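Local structure of Dps family protein (Staphylococcus aureus subsp. aureus, 2D5K) at residues H27-Y32 with E97-D102. The protein probably binds and oxidises iron in a hollow twelve-subunit shell, as Dps family proteins do, and is linked to nucleoid compaction in staphylococci. Numbering follows the deposited sequence.
Sequences HNFHWY and EELSQD
Phe29 and Leu99 make the apolar meeting between helix 5-32 and helix 92-120, and it is the rim of the ring, not a face, that does the touching. Phe29 CE2 stands 3.8 Å from Leu99 CG, which lies in the ring plane just beyond the edge. Of the two methyls of Leu99, CD1 stays almost in that plane, 3.9 Å from Phe29 CD2, while CD2 is lifted off it to one side and comes within 4.0 Å of Phe29 CE2. Each side chain has its CG swung to the N side of its own alpha carbon, opposite the carbonyl carbon (chi1 -70° in Phe29, -72° in Leu99), a setting that lets ring edge and leucine branch pass each other on opposing courses. Their alpha carbons, Phe29 CA and Leu99 CA, remain 9.7 Å apart, so the gap is bridged by side chains alone, with no hydrogen bond between the segments.

Glu98 brings a carboxylate to the far end of the same ring. Its chain extends away from its own backbone N (chi1 -176°) until OE2 lies 4.3 Å from Phe29 CZ, near the ring plane, a loose approach to the aromatic edge. The oxygen's stronger partner is Lys25, one turn before Phe29 on helix 5-32 and outside the segment 27-32; its NZ forms salt bridges with both Glu98 OE2 and Asp102 OD2, while Tyr90 OH hydrogen-bonds Glu98 OE1.

Ala86 in a loop and Met95 on helix 92-120 also pack on Phe29, and Leu99 touches Phe45 of helix 38-65 and Phe143 of helix 123-147. An aromatic edge set against a leucine that also meets the other two long helices belongs to the core of the ferritin-like four-helix bundle.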
ATOM      1  N   HIS B  27      -3.883   7.822  28.806  1.00 14.85           N
ATOM      2  CA  HIS B  27      -3.945   9.105  28.115  1.00 15.03           C
ATOM      3  C   HIS B  27      -3.290  10.131  29.029  1.00 14.40           C
ATOM      4  O   HIS B  27      -2.527  10.985  28.582  1.00 14.48           O
ATOM      5  CB  HIS B  27      -5.391   9.528  27.840  1.00 15.57           C
ATOM      6  CG  HIS B  27      -5.921   9.041  26.529  1.00 16.48           C
ATOM      7  ND1 HIS B  27      -6.287   7.730  26.314  1.00 19.45           N
ATOM      8  CD2 HIS B  27      -6.123   9.687  25.356  1.00 18.65           C
ATOM      9  CE1 HIS B  27      -6.693   7.590  25.063  1.00 19.09           C
ATOM     10  NE2 HIS B  27      -6.603   8.763  24.461  1.00 18.64           N
ATOM     11  N   ASN B  28      -3.600  10.033  30.318  1.00 14.25           N
ATOM     12  CA  ASN B  28      -3.040  10.937  31.316  1.00 13.88           C
ATOM     13  C   ASN B  28      -1.514  10.869  31.270  1.00 14.63           C
ATOM     14  O   ASN B  28      -0.839  11.898  31.192  1.00 14.50           O
ATOM     15  CB  ASN B  28      -3.556  10.545  32.706  1.00 15.94           C
ATOM     16  CG  ASN B  28      -3.010  11.433  33.811  1.00 17.62           C
ATOM     17  OD1 ASN B  28      -1.801  11.499  34.028  1.00 17.85           O
ATOM     18  ND2 ASN B  28      -3.907  12.119  34.521  1.00 20.21           N
ATOM     19  N   PHE B  29      -0.965   9.657  31.301  1.00 14.53           N
ATOM     20  CA  PHE B  29       0.487   9.500  31.266  1.00 14.87           C
ATOM     21  C   PHE B  29       1.043   9.989  29.929  1.00 14.63           C
ATOM     22  O   PHE B  29       2.109  10.593  29.873  1.00 14.83           O
ATOM     23  CB  PHE B  29       0.872   8.036  31.518  1.00 15.16           C
ATOM     24  CG  PHE B  29       0.623   7.572  32.938  1.00 16.36           C
ATOM     25  CD1 PHE B  29       0.116   8.448  33.898  1.00 16.72           C
ATOM     26  CD2 PHE B  29       0.897   6.259  33.311  1.00 18.11           C
ATOM     27  CE1 PHE B  29      -0.116   8.023  35.209  1.00 17.51           C
ATOM     28  CE2 PHE B  29       0.670   5.823  34.619  1.00 18.72           C
ATOM     29  CZ  PHE B  29       0.162   6.712  35.569  1.00 17.67           C
ATOM     30  N   HIS B  30       0.299   9.725  28.859  1.00 13.93           N
ATOM     31  CA  HIS B  30       0.664  10.141  27.507  1.00 14.52           C
ATOM     32  C   HIS B  30       0.800  11.668  27.453  1.00 14.70           C
ATOM     33  O   HIS B  30       1.700  12.201  26.805  1.00 14.64           O
ATOM     34  CB  HIS B  30      -0.435   9.641  26.550  1.00 15.33           C
ATOM     35  CG  HIS B  30      -0.394  10.224  25.169  1.00 16.01           C
ATOM     36  ND1 HIS B  30       0.583   9.910  24.249  1.00 16.36           N
ATOM     37  CD2 HIS B  30      -1.278  11.019  24.519  1.00 17.19           C
ATOM     38  CE1 HIS B  30       0.296  10.480  23.091  1.00 16.06           C
ATOM     39  NE2 HIS B  30      -0.827  11.158  23.228  1.00 17.27           N
ATOM     40  N   TRP B  31      -0.083  12.369  28.160  1.00 13.31           N
ATOM     41  CA  TRP B  31      -0.070  13.828  28.163  1.00 13.93           C
ATOM     42  C   TRP B  31       0.893  14.462  29.155  1.00 15.73           C
ATOM     43  O   TRP B  31       1.568  15.442  28.838  1.00 16.03           O
ATOM     44  CB  TRP B  31      -1.473  14.377  28.469  1.00 13.70           C
ATOM     45  CG  TRP B  31      -2.530  13.976  27.482  1.00 14.56           C
ATOM     46  CD1 TRP B  31      -2.376  13.807  26.137  1.00 14.67           C
ATOM     47  CD2 TRP B  31      -3.914  13.723  27.763  1.00 15.16           C
ATOM     48  NE1 TRP B  31      -3.578  13.460  25.561  1.00 15.74           N
ATOM     49  CE2 TRP B  31      -4.538  13.404  26.536  1.00 14.43           C
ATOM     50  CE3 TRP B  31      -4.686  13.737  28.932  1.00 15.83           C
ATOM     51  CZ2 TRP B  31      -5.902  13.098  26.443  1.00 16.93           C
ATOM     52  CZ3 TRP B  31      -6.047  13.433  28.842  1.00 17.17           C
ATOM     53  CH2 TRP B  31      -6.637  13.117  27.602  1.00 16.59           C
ATOM     54  N   TYR B  32       0.945  13.901  30.357  1.00 16.11           N
ATOM     55  CA  TYR B  32       1.762  14.458  31.428  1.00 15.52           C
ATOM     56  C   TYR B  32       3.196  13.977  31.596  1.00 17.18           C
ATOM     57  O   TYR B  32       3.925  14.513  32.434  1.00 16.37           O
ATOM     58  CB  TYR B  32       1.012  14.284  32.752  1.00 16.23           C
ATOM     59  CG  TYR B  32      -0.212  15.165  32.878  1.00 17.15           C
ATOM     60  CD1 TYR B  32      -0.084  16.539  33.082  1.00 17.76           C
ATOM     61  CD2 TYR B  32      -1.499  14.628  32.800  1.00 17.65           C
ATOM     62  CE1 TYR B  32      -1.205  17.359  33.210  1.00 17.28           C
ATOM     63  CE2 TYR B  32      -2.629  15.439  32.925  1.00 18.50           C
ATOM     64  CZ  TYR B  32      -2.471  16.807  33.134  1.00 19.11           C
ATOM     65  OH  TYR B  32      -3.576  17.615  33.282  1.00 18.35           O
ATOM     66  N   GLU B  97       6.431   2.673  36.775  1.00 16.04           N
ATOM     67  CA  GLU B  97       6.354   1.816  37.952  1.00 17.30           C
ATOM     68  C   GLU B  97       4.900   1.439  38.230  1.00 16.05           C
ATOM     69  O   GLU B  97       4.598   0.276  38.495  1.00 16.07           O
ATOM     70  CB  GLU B  97       6.936   2.520  39.185  1.00 18.71           C
ATOM     71  CG  GLU B  97       8.427   2.784  39.115  1.00 24.91           C
ATOM     72  CD  GLU B  97       8.968   3.423  40.385  1.00 29.17           C
ATOM     73  OE1 GLU B  97       8.349   4.392  40.872  1.00 30.91           O
ATOM     74  OE2 GLU B  97      10.015   2.962  40.888  1.00 32.67           O
ATOM     75  N   GLU B  98       3.996   2.414  38.168  1.00 15.76           N
ATOM     76  CA  GLU B  98       2.595   2.123  38.434  1.00 16.76           C
ATOM     77  C   GLU B  98       1.986   1.221  37.371  1.00 15.56           C
ATOM     78  O   GLU B  98       1.216   0.319  37.690  1.00 14.42           O
ATOM     79  CB  GLU B  98       1.764   3.403  38.547  1.00 18.50           C
ATOM     80  CG  GLU B  98       0.316   3.102  38.933  1.00 24.76           C
ATOM     81  CD  GLU B  98      -0.407   4.287  39.526  1.00 27.96           C
ATOM     82  OE1 GLU B  98       0.094   4.853  40.520  1.00 32.33           O
ATOM     83  OE2 GLU B  98      -1.481   4.648  39.006  1.00 28.98           O
ATOM     84  N   LEU B  99       2.319   1.461  36.107  1.00 15.66           N
ATOM     85  CA  LEU B  99       1.781   0.611  35.051  1.00 15.96           C
ATOM     86  C   LEU B  99       2.288  -0.811  35.264  1.00 15.29           C
ATOM     87  O   LEU B  99       1.554  -1.779  35.061  1.00 16.86           O
ATOM     88  CB  LEU B  99       2.210   1.119  33.673  1.00 18.06           C
ATOM     89  CG  LEU B  99       1.539   2.412  33.206  1.00 20.04           C
ATOM     90  CD1 LEU B  99       2.097   2.803  31.846  1.00 21.77           C
ATOM     91  CD2 LEU B  99       0.026   2.211  33.126  1.00 20.68           C
ATOM     92  N   SER B 100       3.543  -0.945  35.681  1.00 15.94           N
ATOM     93  CA  SER B 100       4.088  -2.274  35.913  1.00 15.78           C
ATOM     94  C   SER B 100       3.297  -2.970  37.015  1.00 16.62           C
ATOM     95  O   SER B 100       2.946  -4.144  36.886  1.00 15.81           O
ATOM     96  CB  SER B 100       5.566  -2.208  36.303  1.00 16.58           C
ATOM     97  OG  SER B 100       6.063  -3.515  36.547  1.00 17.91           O
ATOM     98  N   GLN B 101       3.010  -2.249  38.097  1.00 15.45           N
ATOM     99  CA  GLN B 101       2.240  -2.840  39.182  1.00 15.27           C
ATOM    100  C   GLN B 101       0.840  -3.200  38.684  1.00 16.03           C
ATOM    101  O   GLN B 101       0.301  -4.241  39.051  1.00 15.99           O
ATOM    102  CB  GLN B 101       2.137  -1.886  40.373  1.00 18.33           C
ATOM    103  CG  GLN B 101       1.475  -2.526  41.596  1.00 20.18           C
ATOM    104  CD  GLN B 101       2.247  -3.727  42.121  1.00 24.07           C
ATOM    105  OE1 GLN B 101       3.413  -3.610  42.499  1.00 26.11           O
ATOM    106  NE2 GLN B 101       1.599  -4.890  42.146  1.00 21.58           N
ATOM    107  N   ASP B 102       0.250  -2.343  37.854  1.00 15.25           N
ATOM    108  CA  ASP B 102      -1.078  -2.636  37.315  1.00 16.17           C
ATOM    109  C   ASP B 102      -1.027  -3.908  36.476  1.00 15.58           C
ATOM    110  O   ASP B 102      -1.884  -4.784  36.601  1.00 15.63           O
ATOM    111  CB  ASP B 102      -1.595  -1.493  36.431  1.00 15.38           C
ATOM    112  CG  ASP B 102      -2.093  -0.304  37.233  1.00 18.42           C
ATOM    113  OD1 ASP B 102      -2.538  -0.502  38.384  1.00 19.22           O
ATOM    114  OD2 ASP B 102      -2.057   0.827  36.705  1.00 18.57           O
TER